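Local coordinates for Alr3699 protein (Nostoc sp., PDB 4XSO) that is a glycosyltransferase-like protein of the GT-B fold, with two parallel-sheet Rossmann-like domains, at residues H54-P64 / L83-H95. Sequence-based numbering, arbitrary orientation.
Sequences HIPVEVFTNQP and LAPLVAKVVQTAH
F60 and K89 bury the most surface here, with L86 and N62 close behind. The F60 ring lies against helix 85-95. CD1 of F60 meets CB of K89 at 3.6 Å, an oblique approach. V90 places CG2 over one face of the ring, 4.2 Å from F60 CG. CG of E58 lies over the rim of the opposite face. T93 comes to the ring edge, where its OG1 is 3.4 Å from F60 CE1. That hydroxyl donates to K89 O, which also accepts from T93 N on the other face of its carbonyl plane.

K89 and the phenyl group run alongside each other, head to tail. The K89 chain is fully extended beyond CG, with chi3 and chi4 near 180°, and carries the ammonium to the backbone just after the strand. NZ of K89 donates to T61 O at 2.7 Å and to Q63 O at 2.6 Å. The first bond comes from above the carbonyl plane, the second only slightly tilted from it. A water accepts from the same NZ and from T61 N.

Strand 57-59 edges the parallel sheet of the N-terminal Rossmann-like domain and pairs with strand 36-40. Helix 85-95 follows it in the chain and packs against helix 105-118.

T61 OG1 accepts from Q63 N in an ST turn. At the start of the helix, N62 OD1 accepts from L86 N at 3.1 Å. P85 CD lies 3.3 Å from the same oxygen. CD1 of L86 packs 3.9 Å from F60 O. ND2 of N62 in the second subunit bonds to L83 O.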
# COMPACT_ATOMS: atom_id res chain seq x y z
N HIS A 54 -23.35 -10.34 17.05
CA HIS A 54 -22.40 -11.46 17.09
C HIS A 54 -21.47 -11.54 15.85
O HIS A 54 -20.97 -12.62 15.50
CB HIS A 54 -23.06 -12.82 17.41
CG HIS A 54 -23.96 -12.77 18.61
ND1 HIS A 54 -23.47 -12.70 19.89
CD2 HIS A 54 -25.31 -12.68 18.71
CE1 HIS A 54 -24.47 -12.57 20.74
NE2 HIS A 54 -25.60 -12.56 20.04
N ILE A 55 -21.20 -10.39 15.23
CA ILE A 55 -20.34 -10.37 14.08
C ILE A 55 -18.96 -9.98 14.57
O ILE A 55 -18.78 -8.90 15.08
CB ILE A 55 -20.85 -9.45 13.00
CG1 ILE A 55 -22.18 -9.94 12.52
CG2 ILE A 55 -19.92 -9.44 11.76
CD1 ILE A 55 -22.88 -8.92 11.68
N PRO A 56 -17.96 -10.86 14.32
CA PRO A 56 -16.66 -10.51 14.80
C PRO A 56 -16.20 -9.20 14.16
O PRO A 56 -16.40 -9.00 12.94
CB PRO A 56 -15.79 -11.68 14.41
CG PRO A 56 -16.72 -12.82 14.20
CD PRO A 56 -18.00 -12.18 13.69
N VAL A 57 -15.54 -8.38 14.96
CA VAL A 57 -15.12 -7.04 14.49
C VAL A 57 -13.79 -6.73 15.11
O VAL A 57 -13.51 -7.12 16.25
CB VAL A 57 -16.17 -5.92 14.70
CG1 VAL A 57 -16.51 -5.78 16.14
CG2 VAL A 57 -15.63 -4.56 14.20
N GLU A 58 -12.95 -6.06 14.32
CA GLU A 58 -11.62 -5.61 14.72
C GLU A 58 -11.38 -4.23 14.12
O GLU A 58 -11.80 -3.92 12.97
CB GLU A 58 -10.51 -6.54 14.19
CG GLU A 58 -9.12 -6.17 14.73
CD GLU A 58 -8.08 -7.26 14.51
OE1 GLU A 58 -8.46 -8.39 14.11
OE2 GLU A 58 -6.87 -6.99 14.73
N VAL A 59 -10.72 -3.39 14.90
CA VAL A 59 -10.42 -2.05 14.43
C VAL A 59 -8.94 -2.05 14.06
O VAL A 59 -8.10 -2.33 14.89
CB VAL A 59 -10.72 -1.00 15.53
CG1 VAL A 59 -10.14 0.35 15.13
CG2 VAL A 59 -12.22 -0.87 15.76
N PHE A 60 -8.61 -1.72 12.81
CA PHE A 60 -7.20 -1.65 12.38
C PHE A 60 -6.76 -0.20 12.40
O PHE A 60 -7.45 0.68 11.85
CB PHE A 60 -7.05 -2.22 11.00
CG PHE A 60 -7.28 -3.69 10.93
CD1 PHE A 60 -6.28 -4.57 11.28
CD2 PHE A 60 -8.51 -4.20 10.56
CE1 PHE A 60 -6.47 -5.94 11.22
CE2 PHE A 60 -8.72 -5.55 10.51
CZ PHE A 60 -7.71 -6.43 10.86
N THR A 61 -5.64 0.09 13.05
CA THR A 61 -5.19 1.48 13.14
C THR A 61 -3.83 1.55 12.56
O THR A 61 -3.15 0.51 12.39
CB THR A 61 -5.00 1.95 14.59
OG1 THR A 61 -3.94 1.17 15.17
CG2 THR A 61 -6.25 1.80 15.40
N ASN A 62 -3.38 2.78 12.36
CA ASN A 62 -2.04 2.99 11.90
C ASN A 62 -0.94 3.02 12.98
O ASN A 62 0.13 3.53 12.74
CB ASN A 62 -1.97 4.23 11.00
CG ASN A 62 -1.02 4.03 9.86
OD1 ASN A 62 -1.00 2.96 9.22
ND2 ASN A 62 -0.20 5.03 9.60
N GLN A 63 -1.18 2.39 14.13
CA GLN A 63 -0.14 2.23 15.18
C GLN A 63 0.89 1.14 14.91
O GLN A 63 0.56 0.10 14.32
CB GLN A 63 -0.79 1.93 16.52
CG GLN A 63 -1.55 3.11 17.11
CD GLN A 63 -2.64 2.68 18.08
OE1 GLN A 63 -2.45 1.76 18.89
NE2 GLN A 63 -3.78 3.34 18.00
N PRO A 64 2.13 1.32 15.42
CA PRO A 64 3.26 0.49 15.00
C PRO A 64 3.11 -1.00 15.31
O PRO A 64 2.48 -1.34 16.30
CB PRO A 64 4.44 1.10 15.79
CG PRO A 64 3.99 2.47 16.20
CD PRO A 64 2.53 2.29 16.46
N LEU A 83 6.69 -0.02 7.62
CA LEU A 83 6.41 0.87 6.47
C LEU A 83 4.95 1.43 6.40
O LEU A 83 4.72 2.60 6.03
CB LEU A 83 6.75 0.15 5.15
CG LEU A 83 8.13 -0.55 5.01
CD1 LEU A 83 8.25 -1.27 3.66
CD2 LEU A 83 9.29 0.40 5.16
N ALA A 84 3.96 0.59 6.71
CA ALA A 84 2.54 1.00 6.57
C ALA A 84 1.75 0.06 7.45
O ALA A 84 1.24 -0.96 6.96
CB ALA A 84 2.08 0.88 5.12
N PRO A 85 1.69 0.36 8.77
CA PRO A 85 1.31 -0.71 9.71
C PRO A 85 -0.19 -1.10 9.59
O PRO A 85 -0.54 -2.25 9.78
CB PRO A 85 1.67 -0.11 11.11
CG PRO A 85 2.48 1.14 10.81
CD PRO A 85 1.97 1.62 9.49
N LEU A 86 -1.03 -0.13 9.28
CA LEU A 86 -2.42 -0.40 8.91
C LEU A 86 -2.53 -1.43 7.81
O LEU A 86 -3.13 -2.51 8.03
CB LEU A 86 -3.18 0.87 8.53
CG LEU A 86 -4.72 0.81 8.71
CD1 LEU A 86 -5.30 2.21 8.92
CD2 LEU A 86 -5.40 0.13 7.55
N VAL A 87 -1.92 -1.14 6.66
CA VAL A 87 -1.87 -2.11 5.55
C VAL A 87 -1.29 -3.47 5.98
O VAL A 87 -1.85 -4.50 5.72
CB VAL A 87 -1.09 -1.51 4.38
CG1 VAL A 87 -0.98 -2.50 3.25
CG2 VAL A 87 -1.79 -0.22 3.96
N ALA A 88 -0.20 -3.44 6.72
CA ALA A 88 0.46 -4.65 7.13
C ALA A 88 -0.39 -5.52 8.06
O ALA A 88 -0.35 -6.74 7.98
CB ALA A 88 1.75 -4.29 7.83
N LYS A 89 -1.12 -4.88 8.96
CA LYS A 89 -2.12 -5.58 9.75
C LYS A 89 -3.24 -6.24 8.92
O LYS A 89 -3.62 -7.43 9.16
CB LYS A 89 -2.73 -4.59 10.73
CG LYS A 89 -1.80 -4.22 11.86
CD LYS A 89 -2.25 -2.89 12.48
CE LYS A 89 -1.36 -2.44 13.63
NZ LYS A 89 -1.77 -1.09 14.10
N VAL A 90 -3.77 -5.48 7.96
CA VAL A 90 -4.82 -5.98 7.09
C VAL A 90 -4.27 -7.20 6.31
O VAL A 90 -4.88 -8.27 6.28
CB VAL A 90 -5.38 -4.87 6.17
CG1 VAL A 90 -6.38 -5.44 5.16
CG2 VAL A 90 -6.10 -3.79 6.95
N VAL A 91 -3.08 -7.07 5.74
CA VAL A 91 -2.46 -8.17 4.98
C VAL A 91 -2.29 -9.42 5.79
O VAL A 91 -2.54 -10.50 5.33
CB VAL A 91 -1.07 -7.80 4.45
CG1 VAL A 91 -0.41 -9.03 3.82
CG2 VAL A 91 -1.14 -6.62 3.50
N GLN A 92 -1.78 -9.24 6.99
CA GLN A 92 -1.50 -10.31 7.92
C GLN A 92 -2.82 -10.98 8.27
O GLN A 92 -2.92 -12.17 8.21
CB GLN A 92 -0.87 -9.69 9.18
CG GLN A 92 0.03 -10.61 9.97
CD GLN A 92 -0.70 -11.63 10.78
OE1 GLN A 92 -1.60 -11.30 11.56
NE2 GLN A 92 -0.29 -12.90 10.65
N THR A 93 -3.87 -10.20 8.55
CA THR A 93 -5.20 -10.78 8.81
C THR A 93 -5.76 -11.63 7.62
O THR A 93 -6.21 -12.82 7.78
CB THR A 93 -6.12 -9.68 9.25
OG1 THR A 93 -5.61 -9.16 10.47
CG2 THR A 93 -7.50 -10.19 9.53
N ALA A 94 -5.58 -11.06 6.45
CA ALA A 94 -6.05 -11.62 5.20
C ALA A 94 -5.55 -13.01 4.86
O ALA A 94 -6.26 -13.80 4.18
CB ALA A 94 -5.77 -10.61 4.06
N HIS A 95 -4.33 -13.33 5.31
CA HIS A 95 -3.75 -14.66 5.16
C HIS A 95 -4.69 -15.72 5.73
O HIS A 95 -4.88 -16.76 5.12
CB HIS A 95 -2.31 -14.74 5.79
CG HIS A 95 -1.80 -16.14 5.96
ND1 HIS A 95 -1.23 -16.86 4.92
CD2 HIS A 95 -1.81 -16.97 7.03
CE1 HIS A 95 -0.91 -18.06 5.35
NE2 HIS A 95 -1.24 -18.16 6.63
O HOH W 1 -4.79 -1.85 14.88